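Side-chain contacts in lipase-esterase related protein (Clostridium acetobutylicum, PDB 3E0X), which is of unknown function but has an alpha/beta hydrolase fold and may be a hydrolase related to lipases and esterases: residues 62-65 with 66-69; 91-94 with 95-99; 127-130 with 131-135; 137-140 with 141-145; 160-164 with 165-169. All blocks are in the same frame, centred on the assembly; numbering follows the deposited sequence.

Overall arrangement
All five contacts are local and follow one another along the chain, so none nests in or crosses another and none closes a long loop. Interaction 1 covers the N-cap and first two turns of helix 63-76 and packs against interaction 2, where strand 86-91 of the central sheet turns into helix 93-102. Interactions 3 and 4 lie on the successive helices 126-133 and 139-146 and touch through the salt bridge Lys131-Asp138 and the rings of Phe128 and Tyr141. Interaction 5 opens helix 165-177, whose Met168 meets Leu137 and Leu142 of interaction 4 and whose Ile169 touches Ile132 and Asn135 of interaction 3. Interactions 2, 4 and 5 each contribute residues to the ortho-xylene pocket.

Interaction 1 of 5, residues 62-65 with 66-69; sequences TVYG and YIDN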
loop_
_atom_site.group_PDB
_atom_site.type_symbol
_atom_site.label_atom_id
_atom_site.label_comp_id
_atom_site.label_asym_id
_atom_site.label_seq_id
_atom_site.Cartn_x
_atom_site.Cartn_y
_atom_site.Cartn_z
ATOM N N THR A 62 -7.825 11.317 5.821
ATOM C CA THR A 62 -7.612 10.269 6.835
ATOM C C THR A 62 -7.524 8.905 6.196
ATOM O O THR A 62 -8.118 8.663 5.123
ATOM C CB THR A 62 -8.724 10.249 7.916
ATOM O OG1 THR A 62 -9.942 9.735 7.368
ATOM C CG2 THR A 62 -8.973 11.656 8.460
ATOM N N VAL A 63 -6.820 7.982 6.862
ATOM C CA VAL A 63 -6.797 6.623 6.327
ATOM C C VAL A 63 -8.214 6.026 6.323
ATOM O O VAL A 63 -8.563 5.255 5.434
ATOM C CB VAL A 63 -5.782 5.763 7.082
ATOM C CG1 VAL A 63 -5.902 4.301 6.689
ATOM C CG2 VAL A 63 -4.363 6.259 6.752
ATOM N N TYR A 64 -9.033 6.388 7.311
ATOM C CA TYR A 64 -10.433 5.960 7.324
ATOM C C TYR A 64 -11.204 6.331 6.067
ATOM O O TYR A 64 -12.015 5.551 5.575
ATOM C CB TYR A 64 -11.147 6.521 8.554
ATOM C CG TYR A 64 -10.537 5.972 9.820
ATOM C CD1 TYR A 64 -10.780 4.645 10.205
ATOM C CD2 TYR A 64 -9.710 6.754 10.631
ATOM C CE1 TYR A 64 -10.236 4.115 11.353
ATOM C CE2 TYR A 64 -9.145 6.232 11.803
ATOM C CZ TYR A 64 -9.393 4.903 12.155
ATOM O OH TYR A 64 -8.847 4.373 13.302
ATOM N N GLY A 65 -10.966 7.520 5.531
ATOM C CA GLY A 65 -11.593 7.916 4.269
ATOM C C GLY A 65 -11.201 6.978 3.146
ATOM O O GLY A 65 -12.080 6.518 2.391
ATOM N N TYR A 66 -9.890 6.714 3.014
ATOM C CA TYR A 66 -9.403 5.773 2.000
ATOM C C TYR A 66 -9.976 4.370 2.199
ATOM O O TYR A 66 -10.381 3.717 1.220
ATOM C CB TYR A 66 -7.870 5.740 1.969
ATOM C CG TYR A 66 -7.219 7.006 1.469
ATOM C CD1 TYR A 66 -7.353 7.406 0.138
ATOM C CD2 TYR A 66 -6.433 7.765 2.315
ATOM C CE1 TYR A 66 -6.726 8.558 -0.333
ATOM C CE2 TYR A 66 -5.785 8.930 1.853
ATOM C CZ TYR A 66 -5.946 9.315 0.533
ATOM O OH TYR A 66 -5.306 10.449 0.079
ATOM N N ILE A 67 -10.058 3.914 3.454
ATOM C CA ILE A 67 -10.633 2.592 3.762
ATOM C C ILE A 67 -12.075 2.499 3.250
ATOM O O ILE A 67 -12.417 1.539 2.551
ATOM C CB ILE A 67 -10.559 2.297 5.294
ATOM C CG1 ILE A 67 -9.101 2.103 5.765
ATOM C CG2 ILE A 67 -11.450 1.128 5.674
ATOM C CD1 ILE A 67 -8.925 2.232 7.284
ATOM N N ASP A 68 -12.878 3.528 3.533
ATOM C CA ASP A 68 -14.260 3.550 3.053
ATOM C C ASP A 68 -14.326 3.555 1.523
ATOM O O ASP A 68 -15.157 2.868 0.923
ATOM C CB ASP A 68 -15.002 4.750 3.634
ATOM C CG ASP A 68 -15.268 4.608 5.127
ATOM O OD1 ASP A 68 -15.078 3.500 5.666
ATOM O OD2 ASP A 68 -15.665 5.625 5.758
ATOM N N ASN A 69 -13.436 4.306 0.879
ATOM C CA ASN A 69 -13.430 4.332 -0.580
ATOM C C ASN A 69 -13.096 2.961 -1.164
ATOM O O ASN A 69 -13.695 2.541 -2.170
ATOM C CB ASN A 69 -12.412 5.333 -1.134
ATOM C CG ASN A 69 -12.716 6.795 -0.803
ATOM O OD1 ASN A 69 -13.836 7.206 -0.444
ATOM N ND2 ASN A 69 -11.689 7.592 -0.964
HETATM O O HOH W 1 -13.407 3.798 7.642
#
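Val63 and Ile67 meet one turn apart at the start of helix 63-76, one of the helices packed around the central sheet of this alpha/beta hydrolase fold. Val63 CG1 lies 3.7 Å from Ile67 CD1, the two side chains crossing at a slant. With CG1 of Ile67 beside its own backbone N (chi1 -68°), that branch folds back over the turn and its CG1 comes 3.2 Å from Val63 O. Ile67 N donates to Val63 O at 2.8 Å. On the next face the Tyr66 ring brings CD2 to 3.4 Å from Thr62 O, while Val63 CA sits at the ring edge. The hydroxyl of Tyr66 is bonded to Asp171 of helix 165-177, and Val63 and Tyr66 both rest on Met93 and Ile97 of helix 93-102, which makes this the inward side. Outward, a water donates to both Tyr64 O and Asp68 OD1, tying carboxylate to backbone; OD1 also forms a salt bridge with Lys104. Thr62 is the N-cap: its OG1 accepts the amide of Gly65, with Gly65 N 3.1 Å from Thr62 OG1 and an N-H...O angle of 153°.

Interaction 2 of 5, residues 91-94 with 95-99; sequences YSMG and GAIVL. With OXE (ortho-xylene), chain C.
Met93, a selenomethionine, and Ile97 touch one turn apart where strand 86-91 runs into helix 93-102, at what looks like the nucleophile elbow of an alpha/beta hydrolase. The Met93 chain leaves straight, CG opposite the backbone N (chi1 -176°), and bends only at its last torsion; CG and CE therefore both lie near Ile97 CD1, CG at 4.1 Å. Ile97 instead holds CG1 beside its own N, which lays that branch 3.4 Å from Met93 O, the carbonyl that also accepts the Ile97 N-H. Asp171 and Cys175 of helix 165-177 touch the Met93 side chain.

Ser92 has positive phi (61°), the strained backbone expected of such an elbow, and its CB lies over the centre of the Tyr91 ring, 3.7 Å above the plane. Its OG accepts from Ser25 N, while the Tyr91 hydroxyl bonds to His227 O. Gly94, which has no side chain, gives a weak bond from its N to Tyr91 O. Gly95 N reaches Ser92 O at 2.8 Å from well above the carbonyl plane. Both Tyr91 and Ser92 line the ortho-xylene pocket, where Tyr91 CE2 lies 3.3 Å from the methyl C2' of the ligand.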
loop_
_atom_site.group_PDB
_atom_site.type_symbol
_atom_site.label_atom_id
_atom_site.label_comp_id
_atom_site.label_asym_id
_atom_site.label_seq_id
_atom_site.Cartn_x
_atom_site.Cartn_y
_atom_site.Cartn_z
ATOM N N TYR A 91 0.611 -0.996 -0.238
ATOM C CA TYR A 91 1.960 -0.484 -0.052
ATOM C C TYR A 91 1.965 0.832 0.705
ATOM O O TYR A 91 1.154 1.697 0.395
ATOM C CB TYR A 91 2.540 -0.219 -1.455
ATOM C CG TYR A 91 3.784 0.647 -1.513
ATOM C CD1 TYR A 91 4.943 0.319 -0.792
ATOM C CD2 TYR A 91 3.805 1.804 -2.292
ATOM C CE1 TYR A 91 6.114 1.101 -0.863
ATOM C CE2 TYR A 91 4.953 2.626 -2.346
ATOM C CZ TYR A 91 6.105 2.262 -1.647
ATOM O OH TYR A 91 7.241 3.036 -1.721
ATOM N N SER A 92 2.898 1.003 1.654
ATOM C CA SER A 92 3.035 2.287 2.326
ATOM C C SER A 92 1.711 2.614 3.053
ATOM O O SER A 92 1.194 1.757 3.789
ATOM C CB SER A 92 3.538 3.328 1.295
ATOM O OG SER A 92 3.169 4.680 1.540
HETATM N N MSE A 93 1.176 3.815 2.867
HETATM C CA MSE A 93 -0.146 4.142 3.414
HETATM C C MSE A 93 -1.190 3.059 3.051
HETATM O O MSE A 93 -2.102 2.759 3.864
HETATM C CB MSE A 93 -0.635 5.506 2.903
HETATM C CG MSE A 93 -1.975 5.937 3.514
HETATM SE SE MSE A 93 -2.464 7.704 2.870
HETATM C CE MSE A 93 -2.689 7.232 0.996
ATOM N N GLY A 94 -1.054 2.473 1.862
ATOM C CA GLY A 94 -1.933 1.394 1.401
ATOM C C GLY A 94 -1.900 0.194 2.324
ATOM O O GLY A 94 -2.883 -0.544 2.386
ATOM N N GLY A 95 -0.775 -0.025 3.021
ATOM C CA GLY A 95 -0.677 -1.109 4.014
ATOM C C GLY A 95 -1.690 -0.879 5.127
ATOM O O GLY A 95 -2.442 -1.786 5.498
ATOM N N ALA A 96 -1.713 0.339 5.676
ATOM C CA ALA A 96 -2.697 0.667 6.702
ATOM C C ALA A 96 -4.103 0.543 6.122
ATOM O O ALA A 96 -5.007 0.046 6.780
ATOM C CB ALA A 96 -2.449 2.065 7.255
ATOM N N ILE A 97 -4.297 0.991 4.882
ATOM C CA ILE A 97 -5.636 0.961 4.268
ATOM C C ILE A 97 -6.142 -0.486 4.168
ATOM O O ILE A 97 -7.311 -0.764 4.520
ATOM C CB ILE A 97 -5.642 1.663 2.887
ATOM C CG1 ILE A 97 -5.390 3.159 3.074
ATOM C CG2 ILE A 97 -6.961 1.404 2.168
ATOM C CD1 ILE A 97 -5.006 3.855 1.769
ATOM N N VAL A 98 -5.286 -1.403 3.699
ATOM C CA VAL A 98 -5.774 -2.774 3.495
ATOM C C VAL A 98 -6.021 -3.484 4.827
ATOM O O VAL A 98 -6.922 -4.332 4.917
ATOM C CB VAL A 98 -4.936 -3.622 2.506
ATOM C CG1 VAL A 98 -4.937 -2.932 1.140
ATOM C CG2 VAL A 98 -3.484 -3.817 3.022
ATOM N N LEU A 99 -5.246 -3.136 5.867
ATOM C CA LEU A 99 -5.565 -3.637 7.202
ATOM C C LEU A 99 -6.941 -3.107 7.648
ATOM O O LEU A 99 -7.762 -3.850 8.228
ATOM C CB LEU A 99 -4.462 -3.222 8.173
ATOM C CG LEU A 99 -3.099 -3.885 7.908
ATOM C CD1 LEU A 99 -2.004 -3.175 8.720
ATOM C CD2 LEU A 99 -3.148 -5.393 8.223
HETATM C C1 OXE C . 6.149 6.896 0.267
HETATM C C2 OXE C . 5.682 6.465 -1.069
HETATM C C3 OXE C . 6.405 6.814 -2.208
HETATM C C4 OXE C . 7.578 7.560 -2.053
HETATM C C5 OXE C . 8.024 7.982 -0.796
HETATM C C6 OXE C . 7.324 7.644 0.375
HETATM C "C1'" OXE C . 5.362 6.482 1.485
HETATM C "C2'" OXE C . 4.420 5.667 -1.186
#

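Interaction 3 of 5, residues 127-130 with 131-135; sequences DFME and KIYHN
Phe128, Met129 and Ile132 form the apolar side of helix 126-133. Ile132 CG1 lies over one face of the Phe128 ring, and Ile132 CD1 is 4.4 Å from Phe128 CZ. Selenomethionine Met129 bends at both chi2 and chi3, which curls its terminal CE round to within 4.0 Å of Ile132 CG2 and also close to the Tyr133 ring. Leu172 of helix 165-177 covers both Phe128 and Ile132, and the Phe128 ring meets that of Tyr141. Toward the polar edge, in one of its two modelled conformers Tyr133 brings CD2 to 3.2 Å from Met129 O, and its hydroxyl is hydrogen-bonded to Lys176. Lys131 stretches out along the surface, its CG 3.4 Å from Asp127 O. At the last turn His134 uses its ring N-H: ND1 donates to Glu130 O at 2.9 Å, a fairly straight bond (164°) with the oxygen in the imidazole plane. His134 N adds a weak bond to the same oxygen, so ring and backbone share one carbonyl. Beyond them Asn135, with positive phi, is the C-prime residue: Asn135 N to Ile132 O at 2.9 Å, together with Gln136 N to Lys131 O, makes the Schellman motif that ends the helix.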
loop_
_atom_site.group_PDB
_atom_site.type_symbol
_atom_site.label_atom_id
_atom_site.label_comp_id
_atom_site.label_asym_id
_atom_site.label_seq_id
_atom_site.Cartn_x
_atom_site.Cartn_y
_atom_site.Cartn_z
ATOM N N ASP A 127 11.738 15.896 12.649
ATOM C CA ASP A 127 12.080 17.079 11.854
ATOM C C ASP A 127 11.339 17.054 10.494
ATOM O O ASP A 127 10.829 18.069 10.013
ATOM C CB ASP A 127 13.602 17.146 11.629
ATOM C CG ASP A 127 14.376 17.614 12.855
ATOM O OD1 ASP A 127 13.778 18.035 13.875
ATOM O OD2 ASP A 127 15.616 17.557 12.769
ATOM N N PHE A 128 11.322 15.884 9.862
ATOM C CA PHE A 128 10.609 15.695 8.600
ATOM C C PHE A 128 9.124 16.039 8.738
ATOM O O PHE A 128 8.565 16.759 7.905
ATOM C CB PHE A 128 10.793 14.259 8.137
ATOM C CG PHE A 128 10.100 13.920 6.848
ATOM C CD1 PHE A 128 10.469 14.529 5.659
ATOM C CD2 PHE A 128 9.123 12.933 6.822
ATOM C CE1 PHE A 128 9.877 14.197 4.479
ATOM C CE2 PHE A 128 8.493 12.587 5.616
ATOM C CZ PHE A 128 8.881 13.216 4.432
HETATM N N MSE A 129 8.481 15.498 9.768
HETATM C CA MSE A 129 7.065 15.754 9.961
HETATM C C MSE A 129 6.779 17.191 10.354
HETATM O O MSE A 129 5.741 17.728 9.992
HETATM C CB MSE A 129 6.445 14.773 10.950
HETATM C CG MSE A 129 6.445 13.327 10.431
HETATM SE SE MSE A 129 5.510 13.171 8.706
HETATM C CE MSE A 129 3.770 13.864 9.269
ATOM N N GLU A 130 7.681 17.836 11.095
ATOM C CA GLU A 130 7.534 19.271 11.389
ATOM C C GLU A 130 7.461 20.059 10.088
ATOM O O GLU A 130 6.629 20.947 9.927
ATOM C CB GLU A 130 8.696 19.785 12.250
ATOM C CG GLU A 130 8.637 21.282 12.558
ATOM C CD GLU A 130 7.718 21.624 13.733
ATOM O OE1 GLU A 130 7.497 20.746 14.600
ATOM O OE2 GLU A 130 7.236 22.777 13.803
ATOM N N LYS A 131 8.367 19.739 9.169
ATOM C CA LYS A 131 8.336 20.390 7.852
ATOM C C LYS A 131 7.003 20.153 7.156
ATOM O O LYS A 131 6.428 21.087 6.595
ATOM C CB LYS A 131 9.502 19.947 6.960
ATOM C CG LYS A 131 10.863 20.388 7.517
ATOM C CD LYS A 131 12.018 19.657 6.850
ATOM C CE LYS A 131 13.348 19.863 7.599
ATOM N NZ LYS A 131 14.446 19.079 6.992
ATOM N N ILE A 132 6.511 18.910 7.190
ATOM C CA ILE A 132 5.246 18.557 6.552
ATOM C C ILE A 132 4.115 19.414 7.144
ATOM O O ILE A 132 3.258 19.932 6.407
ATOM C CB ILE A 132 4.937 17.034 6.742
ATOM C CG1 ILE A 132 5.893 16.144 5.915
ATOM C CG2 ILE A 132 3.450 16.677 6.397
ATOM C CD1 ILE A 132 5.830 16.358 4.419
ATOM N N TYR A 133 4.091 19.536 8.475
ATOM C CA TYR A 133 3.085 20.384 9.130
ATOM C C TYR A 133 3.182 21.840 8.721
ATOM O O TYR A 133 2.184 22.583 8.823
ATOM C CB TYR A 133 3.141 20.289 10.656
ATOM C CG TYR A 133 2.719 18.947 11.165
ATOM C CD1 TYR A 133 1.578 18.315 10.658
ATOM C CD2 TYR A 133 3.455 18.303 12.159
ATOM C CE1 TYR A 133 1.187 17.097 11.113
ATOM C CE2 TYR A 133 3.074 17.060 12.613
ATOM C CZ TYR A 133 1.920 16.472 12.086
ATOM O OH TYR A 133 1.490 15.247 12.510
ATOM N N HIS A 134 4.365 22.241 8.242
ATOM C CA HIS A 134 4.572 23.611 7.733
ATOM C C HIS A 134 4.479 23.688 6.202
ATOM O O HIS A 134 4.889 24.673 5.585
ATOM C CB HIS A 134 5.871 24.205 8.275
ATOM C CG HIS A 134 5.785 24.541 9.726
ATOM N ND1 HIS A 134 5.867 23.588 10.719
ATOM C CD2 HIS A 134 5.605 25.728 10.358
ATOM C CE1 HIS A 134 5.720 24.172 11.898
ATOM N NE2 HIS A 134 5.569 25.468 11.708
ATOM N N ASN A 135 3.906 22.628 5.635
ATOM C CA ASN A 135 3.585 22.517 4.224
ATOM C C ASN A 135 4.824 22.464 3.343
ATOM O O ASN A 135 4.788 22.881 2.178
ATOM C CB ASN A 135 2.626 23.622 3.786
ATOM C CG ASN A 135 1.584 23.110 2.799
ATOM O OD1 ASN A 135 1.743 23.263 1.590
ATOM N ND2 ASN A 135 0.539 22.469 3.310
#

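Interaction 4 of 5, residues 137-140 with 141-145; sequences LDNN and YLLEC. With OXE (ortho-xylene), chain C.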
loop_
_atom_site.group_PDB
_atom_site.type_symbol
_atom_site.label_atom_id
_atom_site.label_comp_id
_atom_site.label_asym_id
_atom_site.label_seq_id
_atom_site.Cartn_x
_atom_site.Cartn_y
_atom_site.Cartn_z
ATOM N N LEU A 137 7.838 19.833 1.880
ATOM C CA LEU A 137 8.221 18.453 1.644
ATOM C C LEU A 137 9.727 18.338 1.420
ATOM O O LEU A 137 10.272 18.899 0.466
ATOM C CB LEU A 137 7.467 17.912 0.423
ATOM C CG LEU A 137 7.795 16.492 -0.022
ATOM C CD1 LEU A 137 7.530 15.505 1.113
ATOM C CD2 LEU A 137 6.997 16.088 -1.276
ATOM N N ASP A 138 10.402 17.633 2.330
ATOM C CA ASP A 138 11.850 17.464 2.263
ATOM C C ASP A 138 12.181 16.370 1.248
ATOM O O ASP A 138 12.189 15.188 1.592
ATOM C CB ASP A 138 12.421 17.150 3.652
ATOM C CG ASP A 138 13.928 16.953 3.667
ATOM O OD1 ASP A 138 14.564 16.927 2.578
ATOM O OD2 ASP A 138 14.486 16.794 4.779
ATOM N N ASN A 139 12.494 16.764 0.011
ATOM C CA ASN A 139 12.829 15.790 -1.022
ATOM C C ASN A 139 14.125 15.029 -0.726
ATOM O O ASN A 139 14.256 13.859 -1.087
ATOM C CB ASN A 139 12.963 16.453 -2.392
ATOM C CG ASN A 139 12.829 15.463 -3.533
ATOM O OD1 ASN A 139 11.947 14.610 -3.507
ATOM N ND2 ASN A 139 13.696 15.572 -4.536
ATOM N N ASN A 140 15.077 15.678 -0.060
ATOM C CA ASN A 140 16.300 14.980 0.329
ATOM C C ASN A 140 15.974 13.792 1.222
ATOM O O ASN A 140 16.507 12.680 1.037
ATOM C CB ASN A 140 17.282 15.916 1.030
ATOM C CG ASN A 140 18.578 15.216 1.418
ATOM O OD1 ASN A 140 19.388 14.876 0.553
ATOM N ND2 ASN A 140 18.777 14.997 2.722
ATOM N N TYR A 141 15.059 13.998 2.172
ATOM C CA TYR A 141 14.711 12.916 3.084
ATOM C C TYR A 141 13.918 11.844 2.343
ATOM O O TYR A 141 14.160 10.656 2.557
ATOM C CB TYR A 141 13.910 13.432 4.286
ATOM C CG TYR A 141 13.664 12.352 5.314
ATOM C CD1 TYR A 141 14.700 11.928 6.121
ATOM C CD2 TYR A 141 12.407 11.762 5.473
ATOM C CE1 TYR A 141 14.524 10.944 7.068
ATOM C CE2 TYR A 141 12.198 10.745 6.435
ATOM C CZ TYR A 141 13.274 10.352 7.215
ATOM O OH TYR A 141 13.095 9.369 8.171
ATOM N N LEU A 142 13.011 12.249 1.454
ATOM C CA LEU A 142 12.254 11.265 0.689
ATOM C C LEU A 142 13.202 10.365 -0.116
ATOM O O LEU A 142 13.069 9.135 -0.133
ATOM C CB LEU A 142 11.265 11.971 -0.224
ATOM C CG LEU A 142 10.247 11.086 -0.908
ATOM C CD1 LEU A 142 9.469 10.300 0.135
ATOM C CD2 LEU A 142 9.326 11.959 -1.717
ATOM N N LEU A 143 14.193 10.983 -0.769
ATOM C CA LEU A 143 15.131 10.220 -1.550
ATOM C C LEU A 143 15.920 9.270 -0.647
ATOM O O LEU A 143 16.242 8.143 -1.045
ATOM C CB LEU A 143 16.064 11.161 -2.333
ATOM C CG LEU A 143 15.422 11.777 -3.580
ATOM C CD1 LEU A 143 16.251 12.962 -4.065
ATOM C CD2 LEU A 143 15.310 10.722 -4.675
ATOM N N GLU A 144 16.277 9.721 0.553
ATOM C CA GLU A 144 17.013 8.866 1.472
ATOM C C GLU A 144 16.165 7.645 1.831
ATOM O O GLU A 144 16.665 6.507 1.886
ATOM C CB GLU A 144 17.423 9.650 2.730
ATOM C CG GLU A 144 18.330 8.870 3.656
ATOM C CD GLU A 144 18.720 9.656 4.903
ATOM O OE1 GLU A 144 18.277 10.828 5.058
ATOM O OE2 GLU A 144 19.477 9.085 5.730
ATOM N N CYS A 145 14.867 7.877 2.009
ATOM C CA CYS A 145 13.960 6.796 2.414
ATOM C C CYS A 145 13.801 5.743 1.338
ATOM O O CYS A 145 13.611 4.562 1.627
ATOM C CB CYS A 145 12.591 7.341 2.812
ATOM S SG CYS A 145 12.623 8.238 4.389
HETATM C C1 OXE C . 6.149 6.896 0.267
HETATM C C2 OXE C . 5.682 6.465 -1.069
HETATM C C3 OXE C . 6.405 6.814 -2.208
HETATM C C4 OXE C . 7.578 7.560 -2.053
HETATM C C5 OXE C . 8.024 7.982 -0.796
HETATM C C6 OXE C . 7.324 7.644 0.375
HETATM C "C1'" OXE C . 5.362 6.482 1.485
HETATM C "C2'" OXE C . 4.420 5.667 -1.186
HETATM O O HOH W 2 20.273 12.636 4.028
#
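Tyr141 meets Asp138 through its backbone amide and CB. Asp138 OD1 accepts from Tyr141 N at 3.0 Å, met from well above the carboxylate plane, and Asp138 OD2 rests 3.4 Å from Tyr141 CB. A fully extended first torsion (chi1 180°) lets the carboxylate reach forward over the turn. Its OD2 is also salt-bridged to Lys131, which probably favours the charged form and helps fix its rotation. The Tyr141 ring itself swings away from this turn, and the side chain touches Asp125. Asp138 is thus the N-cap of helix 139-146, and its carbonyl starts the helix bonding by accepting from Leu142 N.

Asn140 projects its amide outward. A water accepts from Asn140 ND2 at 3.1 Å and donates to Glu144 OE1 at 2.9 Å, bridging residues one turn apart; the Glu144 chain is extended beyond CG to meet it. Leu142 faces inward to the ortho-xylene pocket, although its approach to ring atom C5 of the ligand is uncertain, the residue having two modelled conformers. Phe158 of helix 152-158 packs on Asn139, Leu142 and Leu143. Asn139 lies on another flank of the helix, where its amide places ND2 3.7 Å from Leu143 CD1.

Interaction 5 of 5, residues 160-164 with 165-169; sequences TLEKD and PDIMI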
loop_
_atom_site.group_PDB
_atom_site.type_symbol
_atom_site.label_atom_id
_atom_site.label_comp_id
_atom_site.label_asym_id
_atom_site.label_seq_id
_atom_site.Cartn_x
_atom_site.Cartn_y
_atom_site.Cartn_z
ATOM N N THR A 160 7.203 8.738 -11.057
ATOM C CA THR A 160 5.754 8.495 -11.126
ATOM C C THR A 160 4.962 9.064 -9.941
ATOM O O THR A 160 3.702 9.061 -9.951
ATOM C CB THR A 160 5.386 6.984 -11.246
ATOM O OG1 THR A 160 5.590 6.319 -9.990
ATOM C CG2 THR A 160 6.179 6.298 -12.344
ATOM N N LEU A 161 5.679 9.561 -8.931
ATOM C CA LEU A 161 5.028 10.135 -7.767
ATOM C C LEU A 161 4.220 11.352 -8.214
ATOM O O LEU A 161 4.556 12.012 -9.206
ATOM C CB LEU A 161 6.037 10.564 -6.718
ATOM C CG LEU A 161 6.347 9.528 -5.640
ATOM C CD1 LEU A 161 6.702 8.129 -6.141
ATOM C CD2 LEU A 161 7.437 10.077 -4.703
ATOM N N GLU A 162 3.147 11.643 -7.489
ATOM C CA GLU A 162 2.308 12.791 -7.792
ATOM C C GLU A 162 3.111 14.078 -7.822
ATOM O O GLU A 162 3.982 14.291 -6.973
ATOM C CB GLU A 162 1.205 12.897 -6.734
ATOM C CG GLU A 162 0.215 11.731 -6.766
ATOM C CD GLU A 162 -0.664 11.736 -8.008
ATOM O OE1 GLU A 162 -1.121 12.825 -8.435
ATOM O OE2 GLU A 162 -0.870 10.661 -8.580
ATOM N N LYS A 163 2.795 14.948 -8.778
ATOM C CA LYS A 163 3.563 16.178 -8.949
ATOM C C LYS A 163 3.139 17.317 -8.022
ATOM O O LYS A 163 3.946 18.203 -7.733
ATOM C CB LYS A 163 3.531 16.633 -10.405
ATOM C CG LYS A 163 4.364 15.759 -11.311
ATOM C CD LYS A 163 4.313 16.238 -12.754
ATOM C CE LYS A 163 5.407 15.587 -13.583
ATOM N NZ LYS A 163 5.172 14.138 -13.755
ATOM N N ASP A 164 1.886 17.328 -7.584
ATOM C CA ASP A 164 1.477 18.355 -6.619
ATOM C C ASP A 164 1.926 17.945 -5.218
ATOM O O ASP A 164 1.438 16.929 -4.721
ATOM C CB ASP A 164 -0.045 18.562 -6.645
ATOM C CG ASP A 164 -0.533 19.622 -5.633
ATOM O OD1 ASP A 164 0.260 20.192 -4.838
ATOM O OD2 ASP A 164 -1.742 19.886 -5.644
ATOM N N PRO A 165 2.847 18.718 -4.566
ATOM C CA PRO A 165 3.282 18.284 -3.249
ATOM C C PRO A 165 2.190 18.275 -2.185
ATOM O O PRO A 165 2.391 17.662 -1.149
ATOM C CB PRO A 165 4.367 19.304 -2.857
ATOM C CG PRO A 165 4.138 20.460 -3.704
ATOM C CD PRO A 165 3.560 19.952 -4.989
ATOM N N ASP A 166 1.041 18.906 -2.451
ATOM C CA ASP A 166 -0.043 18.894 -1.455
ATOM C C ASP A 166 -0.576 17.492 -1.248
ATOM O O ASP A 166 -1.114 17.194 -0.176
ATOM C CB ASP A 166 -1.177 19.865 -1.807
ATOM C CG ASP A 166 -0.809 21.310 -1.483
ATOM O OD1 ASP A 166 -0.023 21.538 -0.541
ATOM O OD2 ASP A 166 -1.301 22.210 -2.195
ATOM N N ILE A 167 -0.442 16.638 -2.252
ATOM C CA ILE A 167 -0.936 15.273 -2.097
ATOM C C ILE A 167 -0.055 14.472 -1.122
ATOM O O ILE A 167 -0.569 13.832 -0.184
ATOM C CB ILE A 167 -1.075 14.552 -3.446
ATOM C CG1 ILE A 167 -2.081 15.312 -4.330
ATOM C CG2 ILE A 167 -1.496 13.063 -3.245
ATOM C CD1 ILE A 167 -2.161 14.783 -5.720
HETATM N N MSE A 168 1.263 14.482 -1.331
HETATM C CA MSE A 168 2.180 13.821 -0.374
HETATM C C MSE A 168 1.990 14.373 1.061
HETATM O O MSE A 168 1.992 13.627 2.056
HETATM C CB MSE A 168 3.627 13.978 -0.848
HETATM C CG MSE A 168 4.620 13.309 0.077
HETATM SE SE MSE A 168 4.474 11.348 0.059
HETATM C CE MSE A 168 5.565 11.060 -1.543
ATOM N N ILE A 169 1.845 15.686 1.176
ATOM C CA ILE A 169 1.646 16.282 2.489
ATOM C C ILE A 169 0.352 15.751 3.156
ATOM O O ILE A 169 0.361 15.311 4.312
ATOM C CB ILE A 169 1.676 17.837 2.390
ATOM C CG1 ILE A 169 3.099 18.300 2.045
ATOM C CG2 ILE A 169 1.196 18.490 3.689
ATOM C CD1 ILE A 169 3.192 19.744 1.621
HETATM O O HOH W 3 2.551 14.767 -3.800
#
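Pro165 follows Asp164 directly, and Asp164 OD1 lies 3.0 Å from Pro165 N, an atom with no hydrogen to give. The carboxylate passes over the proline nitrogen to the next amide: Asp166 N donates to Asp164 OD1 at 2.8 Å in a nearly straight bond (166°) that arrives from above the carboxylate plane. A trans chi1 (179°) in Asp164 carries the group there. The Asp166 side chain adds a second negative group nearby: its OD2 is 3.7 Å from Asp164 OD1, with the carboxylate planes 60° apart, a repulsion that the helix N terminus probably eases.

Asp164 is thereby the N-cap of helix 165-177, which follows the loop after helix 152-158. Ile167 N bonds to Asp164 O at 3.1 Å, an i to i+3 bond of the first turn. The Ile167 side chain turns back to the loop, where CD1 touches the aliphatic part of Glu162 and lies 3.5 Å from Glu162 OE1. Glu162 bends at chi2, and its other oxygen, OE2, is held by Asn28 ND2 and Gly53 N, which should fix the carboxylate against the isoleucine.

At Met168, a selenomethionine, a water takes the place of the direct backbone bond: it accepts from Met168 N at 2.8 Å and donates to Asp164 O. The side chain folds at chi2 and chi3 toward the loop and Leu161. Both residues touch the bound ortho-xylene and pack on Leu142 of helix 139-146; between them, Met168 CE is 3.8 Å from Leu161 CD2.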